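Local coordinates for SspB protein (Streptomyces clavuligerus, PDB 6JUF) that probably cleaves DNA as a metal-dependent nuclease component of the phosphorothioation-sensing SspABCD-SspE system that defends bacteria against phages, at residues W63-K68 and K125-S130; T70-G75 and M83-T88; K178-A183 and L205-Q210; I233-C238 and A277-V282; A237-A242 and D308-V313. All blocks are in the same frame, centred on the assembly; numbering follows the deposited sequence.

Contact 1: W63-K68 and K125-S130; sequences WSRAFK and KSWAPS
R65 reaches across one face of the W127 indole and shows how a single arginine can use both its aliphatic stem and its charged tip on one ring. From CB, which leaves the helix toward W127, the chain continues to CG, set anti to the backbone N (chi1 -164°). CG sits over the pyrrole part, 3.6 Å from W127 NE1, in a CH-pi contact. CD follows at 4.1 Å from W127 CE2. A bend at chi3 (76°) accompanies the passage of NE above the ring, 4.0 Å from W127 CD2. The guanidinium carbon CZ lies 5.0 Å from the centroid of the W127 six-membered ring, a cation-pi contact in which the two planes stand 74° apart instead of lying flat together. At the tip, NH1 makes a salt bridge to E72, while H11 stacks on the W127 ring. A66 CB meets W127 CB at 4.0 Å. One water accepts from K68 NZ and W127 N, and donates to A66 O at 2.6 Å; K68 NZ also hydrogen-bonds to W116 O of helix 107-118. S126 OG accepts from A128 N, forming an ST turn just ahead of helix 129-137. K68, with positive phi, is the C-prime residue of the Schellman motif that terminates helix 57-66.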
# COMPACT_ATOMS: atom_id res chain seq x y z
N TRP B 63 -3.80 -16.37 2.95
CA TRP B 63 -2.67 -15.45 2.75
C TRP B 63 -1.79 -15.47 3.97
O TRP B 63 -0.56 -15.41 3.86
CB TRP B 63 -3.08 -14.03 2.35
CG TRP B 63 -3.46 -13.95 0.92
CD1 TRP B 63 -4.67 -13.53 0.38
CD2 TRP B 63 -2.59 -14.28 -0.23
NE1 TRP B 63 -4.62 -13.62 -1.03
CE2 TRP B 63 -3.39 -14.05 -1.44
CE3 TRP B 63 -1.25 -14.70 -0.36
CZ2 TRP B 63 -2.88 -14.28 -2.72
CZ3 TRP B 63 -0.75 -14.92 -1.67
CH2 TRP B 63 -1.55 -14.71 -2.80
N SER B 64 -2.38 -15.52 5.17
CA SER B 64 -1.51 -15.61 6.38
C SER B 64 -0.65 -16.88 6.38
O SER B 64 0.53 -16.78 6.71
CB SER B 64 -2.38 -15.65 7.62
OG SER B 64 -2.75 -14.32 7.91
N ARG B 65 -1.22 -18.05 6.02
CA ARG B 65 -0.47 -19.31 5.95
C ARG B 65 0.61 -19.19 4.85
O ARG B 65 1.75 -19.59 5.02
CB ARG B 65 -1.47 -20.42 5.65
CG ARG B 65 -1.12 -21.90 5.87
CD ARG B 65 -2.44 -22.68 5.82
NE ARG B 65 -3.09 -22.94 4.46
CZ ARG B 65 -4.41 -22.88 4.16
NH1 ARG B 65 -5.33 -22.49 5.06
NH2 ARG B 65 -4.84 -23.15 2.95
N ALA B 66 0.19 -18.64 3.71
CA ALA B 66 1.09 -18.64 2.49
C ALA B 66 2.29 -17.75 2.71
O ALA B 66 3.40 -18.00 2.22
CB ALA B 66 0.28 -18.14 1.27
N PHE B 67 2.08 -16.67 3.45
CA PHE B 67 3.22 -15.74 3.75
C PHE B 67 4.01 -16.23 4.97
O PHE B 67 4.94 -15.54 5.41
CB PHE B 67 2.74 -14.27 3.96
CG PHE B 67 2.47 -13.55 2.67
CD1 PHE B 67 3.52 -13.29 1.77
CD2 PHE B 67 1.18 -13.15 2.34
CE1 PHE B 67 3.26 -12.62 0.58
CE2 PHE B 67 0.91 -12.51 1.16
CZ PHE B 67 1.94 -12.24 0.24
N LYS B 68 3.69 -17.41 5.49
CA LYS B 68 4.43 -18.00 6.63
C LYS B 68 4.22 -17.21 7.90
O LYS B 68 5.09 -17.16 8.80
CB LYS B 68 5.93 -18.25 6.32
CG LYS B 68 6.23 -18.90 4.96
CD LYS B 68 5.55 -20.22 4.68
CE LYS B 68 6.29 -21.08 3.65
NZ LYS B 68 6.48 -20.37 2.36
N LYS B 125 6.97 -26.28 3.30
CA LYS B 125 6.89 -26.12 1.84
C LYS B 125 6.07 -24.86 1.53
O LYS B 125 5.37 -24.28 2.39
CB LYS B 125 6.21 -27.35 1.22
CG LYS B 125 7.07 -28.57 1.09
CD LYS B 125 6.21 -29.73 0.57
CE LYS B 125 7.13 -30.84 0.06
NZ LYS B 125 6.34 -31.94 -0.56
N SER B 126 6.10 -24.42 0.28
CA SER B 126 5.30 -23.26 -0.17
C SER B 126 3.82 -23.64 -0.37
O SER B 126 3.49 -24.73 -0.80
CB SER B 126 5.88 -22.77 -1.48
OG SER B 126 5.12 -21.66 -2.01
N TRP B 127 2.96 -22.69 -0.04
CA TRP B 127 1.51 -22.75 -0.29
C TRP B 127 1.14 -22.18 -1.60
O TRP B 127 -0.05 -22.10 -1.89
CB TRP B 127 0.71 -22.05 0.84
CG TRP B 127 0.87 -22.76 2.14
CD1 TRP B 127 1.73 -22.45 3.22
CD2 TRP B 127 0.23 -24.01 2.50
NE1 TRP B 127 1.64 -23.42 4.19
CE2 TRP B 127 0.75 -24.38 3.80
CE3 TRP B 127 -0.67 -24.87 1.86
CZ2 TRP B 127 0.36 -25.52 4.44
CZ3 TRP B 127 -1.06 -26.02 2.53
CH2 TRP B 127 -0.55 -26.33 3.78
N ALA B 128 2.10 -21.77 -2.42
CA ALA B 128 1.76 -21.10 -3.69
C ALA B 128 2.41 -21.74 -4.91
O ALA B 128 3.31 -21.13 -5.52
CB ALA B 128 2.07 -19.58 -3.60
N PRO B 129 2.01 -22.98 -5.24
CA PRO B 129 2.74 -23.66 -6.35
C PRO B 129 2.77 -22.87 -7.65
O PRO B 129 3.74 -22.93 -8.39
CB PRO B 129 2.00 -25.01 -6.47
CG PRO B 129 0.68 -24.82 -5.68
CD PRO B 129 1.06 -23.87 -4.54
N SER B 130 1.67 -22.20 -7.96
CA SER B 130 1.60 -21.43 -9.23
C SER B 130 2.63 -20.33 -9.27
O SER B 130 3.28 -20.09 -10.31
CB SER B 130 0.19 -20.90 -9.53
OG SER B 130 -0.65 -21.98 -9.87
O HOH W 1 4.05 -20.10 0.82

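Contact 2: T70-G75 and M83-T88; sequences TREHYG and MLSYPT
The Y74 ring carries the sulfur of M83 over one face, displaced toward the rim, with SD 4.0 Å from the ring centroid: a Met-aromatic contact near the turn end of a two-stranded beta hairpin. M83 gets there by folding back, its chain bent at chi2 (-77°) and again at chi3, and its CE comes to rest 3.5 Å from E72 O. Y74 CD2 in turn lies over one face of the H73 imidazole, offset toward its rim. The Y86 ring is met differently, for H73 O lies in its plane at the edge, 4.0 Å from CE2. The antiparallel backbone pairing is regular along the middle of the hairpin. R71 with Y86 and H73 with L84 are hydrogen-bonded pairs, each closed by two N-H to O bonds; E72 with S85 is a non-hydrogen-bonded pair whose side chains share one face of the sheet. There E72 CG packs 3.5 Å from S85 OG, and a single water joins three side chains, donating to E72 OE2 at 2.7 Å and accepting from S85 OG and T70 OG1. Besides R65, the same OE2 has a second salt-bridge partner in R61, so a buried carboxylate fastens the hairpin to helix 57-66, which precedes it. At the end of the pairing away from the turn, T88 CG2 touches T70 C at 3.7 Å.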
# COMPACT_ATOMS: atom_id res chain seq x y z
N THR B 70 1.24 -17.66 9.63
CA THR B 70 0.61 -18.63 10.52
C THR B 70 0.99 -20.01 10.07
O THR B 70 1.47 -20.19 8.94
CB THR B 70 -0.91 -18.60 10.43
OG1 THR B 70 -1.32 -18.79 9.04
CG2 THR B 70 -1.49 -17.27 10.97
N ARG B 71 0.84 -20.96 11.03
CA ARG B 71 0.83 -22.38 10.72
C ARG B 71 -0.54 -22.89 11.16
O ARG B 71 -1.17 -22.28 12.04
CB ARG B 71 1.94 -23.14 11.49
CG ARG B 71 3.36 -23.14 10.89
CD ARG B 71 3.43 -24.50 10.12
NE ARG B 71 4.77 -24.81 10.06
CZ ARG B 71 5.36 -25.66 9.27
NH1 ARG B 71 4.65 -26.41 8.43
NH2 ARG B 71 6.68 -25.73 9.38
N GLU B 72 -0.99 -24.01 10.61
CA GLU B 72 -2.25 -24.57 11.01
C GLU B 72 -2.02 -26.02 11.53
O GLU B 72 -1.13 -26.76 11.07
CB GLU B 72 -3.27 -24.55 9.84
CG GLU B 72 -3.62 -23.14 9.37
CD GLU B 72 -4.74 -23.14 8.38
OE1 GLU B 72 -5.35 -24.20 8.09
OE2 GLU B 72 -4.99 -22.06 7.83
N HIS B 73 -2.88 -26.38 12.50
CA HIS B 73 -2.81 -27.73 13.11
C HIS B 73 -4.08 -28.08 13.78
O HIS B 73 -4.79 -27.18 14.17
CB HIS B 73 -1.65 -27.82 14.09
CG HIS B 73 -1.19 -29.25 14.34
ND1 HIS B 73 -1.37 -29.84 15.53
CD2 HIS B 73 -0.71 -30.24 13.49
CE1 HIS B 73 -0.91 -31.11 15.48
NE2 HIS B 73 -0.53 -31.36 14.23
N TYR B 74 -4.39 -29.36 13.98
CA TYR B 74 -5.58 -29.68 14.79
C TYR B 74 -5.47 -29.10 16.21
O TYR B 74 -4.36 -29.04 16.81
CB TYR B 74 -5.81 -31.20 14.87
CG TYR B 74 -5.68 -31.89 13.51
CD1 TYR B 74 -6.74 -31.88 12.58
CD2 TYR B 74 -4.49 -32.53 13.15
CE1 TYR B 74 -6.63 -32.51 11.35
CE2 TYR B 74 -4.36 -33.16 11.91
CZ TYR B 74 -5.43 -33.15 11.02
OH TYR B 74 -5.30 -33.78 9.78
N GLY B 75 -6.60 -28.63 16.74
CA GLY B 75 -6.69 -28.22 18.14
C GLY B 75 -6.66 -29.51 18.95
O GLY B 75 -6.73 -30.58 18.40
N MET B 83 -8.84 -27.41 11.43
CA MET B 83 -7.44 -26.94 11.39
C MET B 83 -7.44 -25.54 11.96
O MET B 83 -8.01 -24.61 11.38
CB MET B 83 -6.84 -26.99 9.98
CG MET B 83 -6.58 -28.43 9.51
SD MET B 83 -5.11 -29.06 10.29
CE MET B 83 -3.80 -28.31 9.33
N LEU B 84 -6.85 -25.39 13.12
CA LEU B 84 -6.77 -24.11 13.78
C LEU B 84 -5.49 -23.35 13.30
O LEU B 84 -4.53 -23.97 12.85
CB LEU B 84 -6.70 -24.28 15.31
CG LEU B 84 -7.83 -25.08 16.01
CD1 LEU B 84 -7.97 -24.67 17.46
CD2 LEU B 84 -9.16 -24.89 15.34
N SER B 85 -5.46 -22.03 13.57
CA SER B 85 -4.31 -21.16 13.11
C SER B 85 -3.51 -20.57 14.25
O SER B 85 -4.10 -20.32 15.31
CB SER B 85 -4.82 -20.01 12.22
OG SER B 85 -5.34 -20.56 11.03
N TYR B 86 -2.20 -20.47 14.09
CA TYR B 86 -1.29 -20.04 15.17
C TYR B 86 -0.29 -19.11 14.48
O TYR B 86 0.24 -19.47 13.45
CB TYR B 86 -0.62 -21.22 15.84
CG TYR B 86 -1.64 -22.21 16.37
CD1 TYR B 86 -2.13 -22.05 17.67
CD2 TYR B 86 -2.09 -23.30 15.60
CE1 TYR B 86 -3.10 -22.94 18.17
CE2 TYR B 86 -3.05 -24.16 16.07
CZ TYR B 86 -3.51 -24.00 17.36
OH TYR B 86 -4.43 -24.86 17.88
N PRO B 87 -0.04 -17.93 15.08
CA PRO B 87 0.94 -17.01 14.55
C PRO B 87 2.40 -17.53 14.67
O PRO B 87 2.77 -18.09 15.70
CB PRO B 87 0.76 -15.73 15.43
CG PRO B 87 0.35 -16.28 16.78
CD PRO B 87 -0.51 -17.51 16.44
N THR B 88 3.21 -17.35 13.60
CA THR B 88 4.57 -17.81 13.63
C THR B 88 5.43 -16.79 14.33
O THR B 88 5.01 -15.60 14.45
CB THR B 88 5.08 -18.00 12.20
OG1 THR B 88 4.98 -16.72 11.53
CG2 THR B 88 4.26 -19.00 11.44
O HOH W 2 -4.06 -19.59 8.59

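Contact 3: K178-A183 and L205-Q210; sequences KMYVPA and LGLMEQ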
# COMPACT_ATOMS: atom_id res chain seq x y z
N LYS B 178 -2.60 -9.53 -10.83
CA LYS B 178 -3.15 -8.48 -9.97
C LYS B 178 -2.19 -8.12 -8.82
O LYS B 178 -2.17 -6.96 -8.38
CB LYS B 178 -4.52 -8.93 -9.35
CG LYS B 178 -5.62 -8.87 -10.38
CD LYS B 178 -7.00 -8.97 -9.75
CE LYS B 178 -7.40 -10.39 -9.56
NZ LYS B 178 -8.71 -10.35 -8.87
N MET B 179 -1.39 -9.09 -8.37
CA MET B 179 -0.50 -8.89 -7.23
C MET B 179 0.71 -8.04 -7.65
O MET B 179 1.24 -7.24 -6.85
CB MET B 179 -0.02 -10.25 -6.69
CG MET B 179 1.04 -10.15 -5.56
SD MET B 179 1.10 -11.78 -4.75
CE MET B 179 2.43 -11.42 -3.61
N TYR B 180 1.23 -8.28 -8.87
CA TYR B 180 2.52 -7.68 -9.24
C TYR B 180 2.53 -6.55 -10.29
O TYR B 180 3.54 -5.84 -10.38
CB TYR B 180 3.51 -8.76 -9.73
CG TYR B 180 3.87 -9.80 -8.67
CD1 TYR B 180 4.74 -9.45 -7.59
CD2 TYR B 180 3.35 -11.08 -8.69
CE1 TYR B 180 5.03 -10.40 -6.59
CE2 TYR B 180 3.64 -12.00 -7.70
CZ TYR B 180 4.49 -11.68 -6.66
OH TYR B 180 4.79 -12.63 -5.72
N VAL B 181 1.50 -6.43 -11.14
CA VAL B 181 1.52 -5.45 -12.23
C VAL B 181 0.86 -4.12 -11.77
O VAL B 181 0.06 -4.09 -10.82
CB VAL B 181 0.82 -5.95 -13.54
CG1 VAL B 181 1.36 -7.31 -13.94
CG2 VAL B 181 -0.70 -5.96 -13.42
N PRO B 182 1.24 -3.01 -12.43
CA PRO B 182 0.62 -1.73 -12.04
C PRO B 182 -0.88 -1.76 -12.19
O PRO B 182 -1.41 -2.41 -13.10
CB PRO B 182 1.26 -0.70 -13.00
CG PRO B 182 2.58 -1.36 -13.42
CD PRO B 182 2.29 -2.85 -13.45
N ALA B 183 -1.58 -1.09 -11.25
CA ALA B 183 -3.03 -1.10 -11.22
C ALA B 183 -3.63 -0.62 -12.56
O ALA B 183 -4.69 -1.03 -12.97
CB ALA B 183 -3.52 -0.20 -10.08
N LEU B 205 6.96 -3.38 -6.07
CA LEU B 205 8.23 -4.11 -6.34
C LEU B 205 8.60 -4.01 -7.82
O LEU B 205 9.75 -4.30 -8.15
CB LEU B 205 8.18 -5.59 -5.87
CG LEU B 205 7.81 -5.77 -4.38
CD1 LEU B 205 7.83 -7.25 -4.04
CD2 LEU B 205 8.68 -4.88 -3.45
N GLY B 206 7.64 -3.56 -8.67
CA GLY B 206 7.93 -3.45 -10.12
C GLY B 206 8.41 -4.74 -10.80
O GLY B 206 9.23 -4.69 -11.72
N LEU B 207 7.92 -5.89 -10.33
CA LEU B 207 8.39 -7.22 -10.87
C LEU B 207 7.74 -7.63 -12.16
O LEU B 207 8.24 -8.52 -12.80
CB LEU B 207 8.17 -8.34 -9.82
CG LEU B 207 9.25 -8.40 -8.73
CD1 LEU B 207 8.70 -9.22 -7.55
CD2 LEU B 207 10.52 -9.01 -9.33
N MET B 208 6.54 -7.11 -12.50
CA MET B 208 5.82 -7.66 -13.67
C MET B 208 5.22 -6.47 -14.39
O MET B 208 4.79 -5.47 -13.75
CB MET B 208 4.71 -8.62 -13.24
CG MET B 208 4.21 -9.58 -14.32
SD MET B 208 2.97 -10.64 -13.58
CE MET B 208 1.92 -10.98 -15.03
N GLU B 209 5.15 -6.54 -15.71
CA GLU B 209 4.61 -5.45 -16.50
C GLU B 209 3.86 -6.00 -17.71
O GLU B 209 4.10 -7.12 -18.18
CB GLU B 209 5.76 -4.48 -16.92
CG GLU B 209 5.39 -3.27 -17.79
CD GLU B 209 4.34 -2.35 -17.12
OE1 GLU B 209 3.17 -2.70 -17.00
OE2 GLU B 209 4.74 -1.21 -16.73
N GLN B 210 2.92 -5.18 -18.18
CA GLN B 210 2.22 -5.43 -19.42
C GLN B 210 3.13 -5.12 -20.60
O GLN B 210 3.86 -4.12 -20.59
CB GLN B 210 0.99 -4.50 -19.41
CG GLN B 210 0.40 -4.31 -20.76
CD GLN B 210 -0.11 -5.57 -21.39
OE1 GLN B 210 0.01 -5.72 -22.61
NE2 GLN B 210 -0.70 -6.46 -20.60
O HOH W 3 5.67 -6.07 -8.59
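The end of helix 166-180 packs against the start of strand 208-211, where Y180 and V181 meet L207 and M208. Y180 and L207 lie side by side and point the same way, with Y180 CD1 4.0 Å from L207 CD1. M179 CG of the same helix sits over the centre of one face of the Y180 ring. M208 is extended, CG anti to the backbone N (chi1 -161°), and its whole length passes V181 CG1, which lies 3.7 Å from M208 CG. Nearer the backbones, Y180 CB touches M208 CB, also at 3.7 Å. Strand 208-211 is an outer strand of a three-stranded antiparallel sheet with strands 142-144 and 218-221; the order of these strands and of helices 145-159 and 166-180 is consistent with a winged-helix fold, in which the last helix leads into the hairpin. W219 of the central strand touches both V181 and M208. No direct hydrogen bond spans the two segments. Instead a water, lying in plane at the Y180 ring edge, donates to Y180 O at 2.8 Å and accepts from L207 N at 2.9 Å. P182 CD approaches E209 OE1 to 3.7 Å, while that oxygen accepts from Q210 N through its anti lone pair and pairs with R185.

Contact 4: I233-C238 and A277-V282; sequences IIAYAC and AALEKV
Helix segments I233-C238 and A277-V282 pass almost perpendicular to each other, at 95° and with their axes 8.8 Å apart. A235 presents a small side chain at the crossing: its CB points toward the other helix and is met by both methyls of V282, with CG2 at 3.8 Å. L279 comes in beside them. It leaves its helix alongside the partner, not pointing at it, with CG anti to the carbonyl carbon (chi1 -67°). Its CD2 branch nevertheless lies 3.8 Å from A235 CA. The same methyl reaches C238 SG at 4.1 Å, so one leucine branch touches residues a turn apart. Toward the start of both segments A278 supplies the small partner, its CB lying 3.8 Å from I234 CG2 and close to I234 CD1 as well. The contact is wholly apolar and every touching residue is buried. L257 of helix 254-259 adds to the layer, touching both C238 and L279. The chain runs from helix 231-243 through strand 250-253 and helices 254-259, 264-268 and 272-285 to the hairpin of strands 289-293 and 298-302, an order in which this crossing of 231-243 with 272-285 is consistent with the helical core of a winged-helix domain.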
# COMPACT_ATOMS: atom_id res chain seq x y z
N ILE B 233 18.46 -7.52 2.57
CA ILE B 233 17.37 -8.48 2.22
C ILE B 233 17.88 -9.56 1.23
O ILE B 233 17.61 -10.75 1.39
CB ILE B 233 16.11 -7.77 1.66
CG1 ILE B 233 15.46 -6.80 2.67
CG2 ILE B 233 15.09 -8.81 1.14
CD1 ILE B 233 14.97 -7.44 3.95
N ILE B 234 18.68 -9.11 0.26
CA ILE B 234 19.39 -10.04 -0.66
C ILE B 234 20.26 -11.03 0.13
O ILE B 234 20.16 -12.25 -0.04
CB ILE B 234 20.19 -9.28 -1.73
CG1 ILE B 234 19.23 -8.46 -2.64
CG2 ILE B 234 21.00 -10.25 -2.57
CD1 ILE B 234 19.92 -7.40 -3.51
N ALA B 235 21.12 -10.48 1.01
CA ALA B 235 22.03 -11.35 1.78
C ALA B 235 21.29 -12.34 2.70
O ALA B 235 21.63 -13.53 2.78
CB ALA B 235 23.01 -10.48 2.57
N TYR B 236 20.24 -11.85 3.37
CA TYR B 236 19.43 -12.73 4.19
C TYR B 236 18.87 -13.91 3.31
O TYR B 236 18.89 -15.06 3.71
CB TYR B 236 18.26 -11.93 4.83
CG TYR B 236 17.05 -12.83 5.15
CD1 TYR B 236 17.05 -13.64 6.25
CD2 TYR B 236 15.93 -12.86 4.28
CE1 TYR B 236 15.96 -14.48 6.53
CE2 TYR B 236 14.84 -13.67 4.54
CZ TYR B 236 14.88 -14.51 5.66
OH TYR B 236 13.82 -15.34 5.88
N ALA B 237 18.33 -13.54 2.14
CA ALA B 237 17.74 -14.55 1.27
C ALA B 237 18.73 -15.58 0.79
O ALA B 237 18.45 -16.79 0.77
CB ALA B 237 17.01 -13.88 0.11
N CYS B 238 19.96 -15.09 0.48
CA CYS B 238 21.03 -16.02 0.10
C CYS B 238 21.37 -17.05 1.19
O CYS B 238 21.49 -18.24 0.95
CB CYS B 238 22.28 -15.22 -0.33
SG CYS B 238 22.08 -14.29 -1.86
N ALA B 277 27.29 -7.84 -5.52
CA ALA B 277 27.49 -6.49 -4.94
C ALA B 277 26.83 -6.37 -3.57
O ALA B 277 27.41 -5.76 -2.64
CB ALA B 277 27.02 -5.40 -5.87
N ALA B 278 25.66 -6.95 -3.41
CA ALA B 278 24.98 -6.93 -2.10
C ALA B 278 25.76 -7.74 -1.08
O ALA B 278 25.91 -7.30 0.08
CB ALA B 278 23.56 -7.47 -2.23
N LEU B 279 26.26 -8.92 -1.48
CA LEU B 279 26.96 -9.78 -0.52
C LEU B 279 28.30 -9.13 -0.12
O LEU B 279 28.77 -9.31 1.00
CB LEU B 279 27.17 -11.17 -1.12
CG LEU B 279 25.92 -12.01 -1.37
CD1 LEU B 279 26.28 -13.29 -2.12
CD2 LEU B 279 25.16 -12.29 -0.08
N GLU B 280 28.87 -8.36 -1.03
CA GLU B 280 30.16 -7.71 -0.68
C GLU B 280 29.94 -6.68 0.39
O GLU B 280 30.72 -6.53 1.33
CB GLU B 280 30.75 -7.06 -1.92
CG GLU B 280 31.26 -8.15 -2.86
CD GLU B 280 32.18 -7.67 -3.96
OE1 GLU B 280 33.03 -8.47 -4.34
OE2 GLU B 280 32.08 -6.51 -4.42
N LYS B 281 28.88 -5.87 0.21
CA LYS B 281 28.54 -4.85 1.20
C LYS B 281 28.25 -5.44 2.55
O LYS B 281 28.75 -4.98 3.57
CB LYS B 281 27.35 -4.02 0.67
CG LYS B 281 27.12 -2.75 1.46
CD LYS B 281 26.06 -1.98 0.71
CE LYS B 281 25.22 -1.11 1.63
NZ LYS B 281 24.27 -0.42 0.70
N VAL B 282 27.55 -6.57 2.57
CA VAL B 282 27.16 -7.20 3.83
C VAL B 282 28.32 -7.94 4.46
O VAL B 282 28.53 -7.83 5.66
CB VAL B 282 25.90 -8.05 3.63
CG1 VAL B 282 25.49 -8.75 4.93
CG2 VAL B 282 24.75 -7.16 3.20

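Contact 5: A237-A242 and D308-V313; sequences ACLDYA and DLAWDV
L239 and A310 meet at the closest point between two antiparallel helices, a helix-helix pairing in which a leucine from one side rests on an alanine from the other. The axes of the short segments are 8.1 Å apart, with N-to-C directions 163° from each other. L239 CB lies 3.6 Å from A310 CB, and the small alanine also lets the backbone come near, its CB standing 3.8 Å from D240 N. The rest of L239 continues over helix 306-317: its CD1 is 3.8 Å from A310 CA and also touches V313 CG2 and, more loosely, L309 CB, so this one methyl bridges successive turns. In the next shell, F302 of strand 298-302 touches both L239 and L309, closing the apolar layer from the sheet. The polar flank is organised around D240. Its OD2 accepts from W115 NE1 of helix 107-118, and its OD1 pairs with R121; these partners satisfy a buried carboxylate and would be expected to stabilise its negative charge. W311 is placed by an aromatic surround, meeting W89, W93 and Y236 edge-to-face, while R330 makes a cation-pi contact with it. Although D240 and W311 do not touch, a water links their polar ends across the helix pair, donating to D240 OD1 at 2.8 Å and accepting from W311 NE1 at 2.9 Å.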
# COMPACT_ATOMS: atom_id res chain seq x y z
N ALA B 237 18.33 -13.54 2.14
CA ALA B 237 17.74 -14.55 1.27
C ALA B 237 18.73 -15.58 0.79
O ALA B 237 18.45 -16.79 0.77
CB ALA B 237 17.01 -13.88 0.11
N CYS B 238 19.96 -15.09 0.48
CA CYS B 238 21.03 -16.02 0.10
C CYS B 238 21.37 -17.05 1.19
O CYS B 238 21.49 -18.24 0.95
CB CYS B 238 22.28 -15.22 -0.33
SG CYS B 238 22.08 -14.29 -1.86
N LEU B 239 21.52 -16.53 2.42
CA LEU B 239 21.84 -17.38 3.57
C LEU B 239 20.69 -18.29 3.96
O LEU B 239 20.90 -19.48 4.27
CB LEU B 239 22.28 -16.50 4.73
CG LEU B 239 23.66 -15.84 4.59
CD1 LEU B 239 23.71 -14.60 5.53
CD2 LEU B 239 24.82 -16.80 4.85
N ASP B 240 19.45 -17.74 3.86
CA ASP B 240 18.26 -18.54 4.16
C ASP B 240 18.15 -19.69 3.14
O ASP B 240 17.81 -20.82 3.48
CB ASP B 240 17.05 -17.64 4.09
CG ASP B 240 15.76 -18.31 4.53
OD1 ASP B 240 15.73 -18.92 5.62
OD2 ASP B 240 14.77 -18.21 3.76
N TYR B 241 18.48 -19.36 1.86
CA TYR B 241 18.46 -20.38 0.80
C TYR B 241 19.46 -21.50 1.12
O TYR B 241 19.15 -22.69 1.06
CB TYR B 241 18.71 -19.75 -0.58
CG TYR B 241 18.58 -20.78 -1.66
CD1 TYR B 241 17.28 -21.15 -2.12
CD2 TYR B 241 19.68 -21.42 -2.21
CE1 TYR B 241 17.17 -22.13 -3.11
CE2 TYR B 241 19.55 -22.41 -3.17
CZ TYR B 241 18.29 -22.75 -3.62
OH TYR B 241 18.13 -23.72 -4.55
N ALA B 242 20.70 -21.11 1.46
CA ALA B 242 21.72 -22.06 1.83
C ALA B 242 21.29 -22.96 2.99
O ALA B 242 21.56 -24.16 3.02
CB ALA B 242 23.01 -21.32 2.14
N ASP B 308 21.17 -18.89 11.26
CA ASP B 308 21.30 -17.90 12.33
C ASP B 308 21.94 -16.65 11.76
O ASP B 308 21.63 -15.50 12.21
CB ASP B 308 22.13 -18.44 13.53
CG ASP B 308 21.36 -19.49 14.34
OD1 ASP B 308 20.12 -19.59 14.22
OD2 ASP B 308 22.00 -20.24 15.10
N LEU B 309 22.88 -16.83 10.84
CA LEU B 309 23.55 -15.66 10.26
C LEU B 309 22.55 -14.87 9.40
O LEU B 309 22.57 -13.65 9.40
CB LEU B 309 24.80 -16.02 9.44
CG LEU B 309 25.91 -16.66 10.32
CD1 LEU B 309 26.96 -17.24 9.36
CD2 LEU B 309 26.46 -15.52 11.17
N ALA B 310 21.69 -15.56 8.68
CA ALA B 310 20.70 -14.91 7.89
C ALA B 310 19.85 -14.00 8.78
O ALA B 310 19.56 -12.87 8.37
CB ALA B 310 19.78 -15.95 7.21
N TRP B 311 19.44 -14.48 9.93
CA TRP B 311 18.68 -13.69 10.83
C TRP B 311 19.44 -12.56 11.50
O TRP B 311 18.82 -11.58 11.84
CB TRP B 311 17.90 -14.56 11.82
CG TRP B 311 16.66 -15.02 11.12
CD1 TRP B 311 16.46 -16.18 10.39
CD2 TRP B 311 15.42 -14.29 11.04
NE1 TRP B 311 15.20 -16.21 9.89
CE2 TRP B 311 14.53 -15.10 10.25
CE3 TRP B 311 14.98 -13.07 11.55
CZ2 TRP B 311 13.23 -14.69 9.95
CZ3 TRP B 311 13.68 -12.67 11.28
CH2 TRP B 311 12.82 -13.46 10.47
N ASP B 312 20.72 -12.70 11.80
CA ASP B 312 21.51 -11.54 12.24
C ASP B 312 21.44 -10.44 11.19
O ASP B 312 21.21 -9.28 11.52
CB ASP B 312 22.98 -11.89 12.49
CG ASP B 312 23.17 -12.81 13.70
OD1 ASP B 312 22.24 -12.85 14.55
OD2 ASP B 312 24.21 -13.51 13.76
N VAL B 313 21.68 -10.80 9.94
CA VAL B 313 21.73 -9.83 8.85
C VAL B 313 20.34 -9.19 8.68
O VAL B 313 20.20 -7.98 8.55
CB VAL B 313 22.11 -10.55 7.54
CG1 VAL B 313 21.88 -9.69 6.29
CG2 VAL B 313 23.57 -10.98 7.57
O HOH W 4 14.22 -17.48 7.44

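Contacts 1 and 2 form one continuous unit: helix 57-66 runs into the hairpin, K68 O lies 2.8 Å from T88 OG1 in a probable hydrogen bond, and the R65-E72 salt bridge (2.8 Å, NH1 to OE2) spans the two. Contact 3 joins this unit through F67 CZ, 4.0 Å from M179 CE. Contacts 4 and 5 share helix 231-243, their centres about 9 Å apart; V282 CG1 and V313 CG2, 4.0 Å apart, connect their cores. The two groups do not touch directly. E18, a magnesium ligand in a structure of this protein though no metal is bound here, has its side chain about 10 Å from that of R65, whereas contacts 2 to 5 lie away from it.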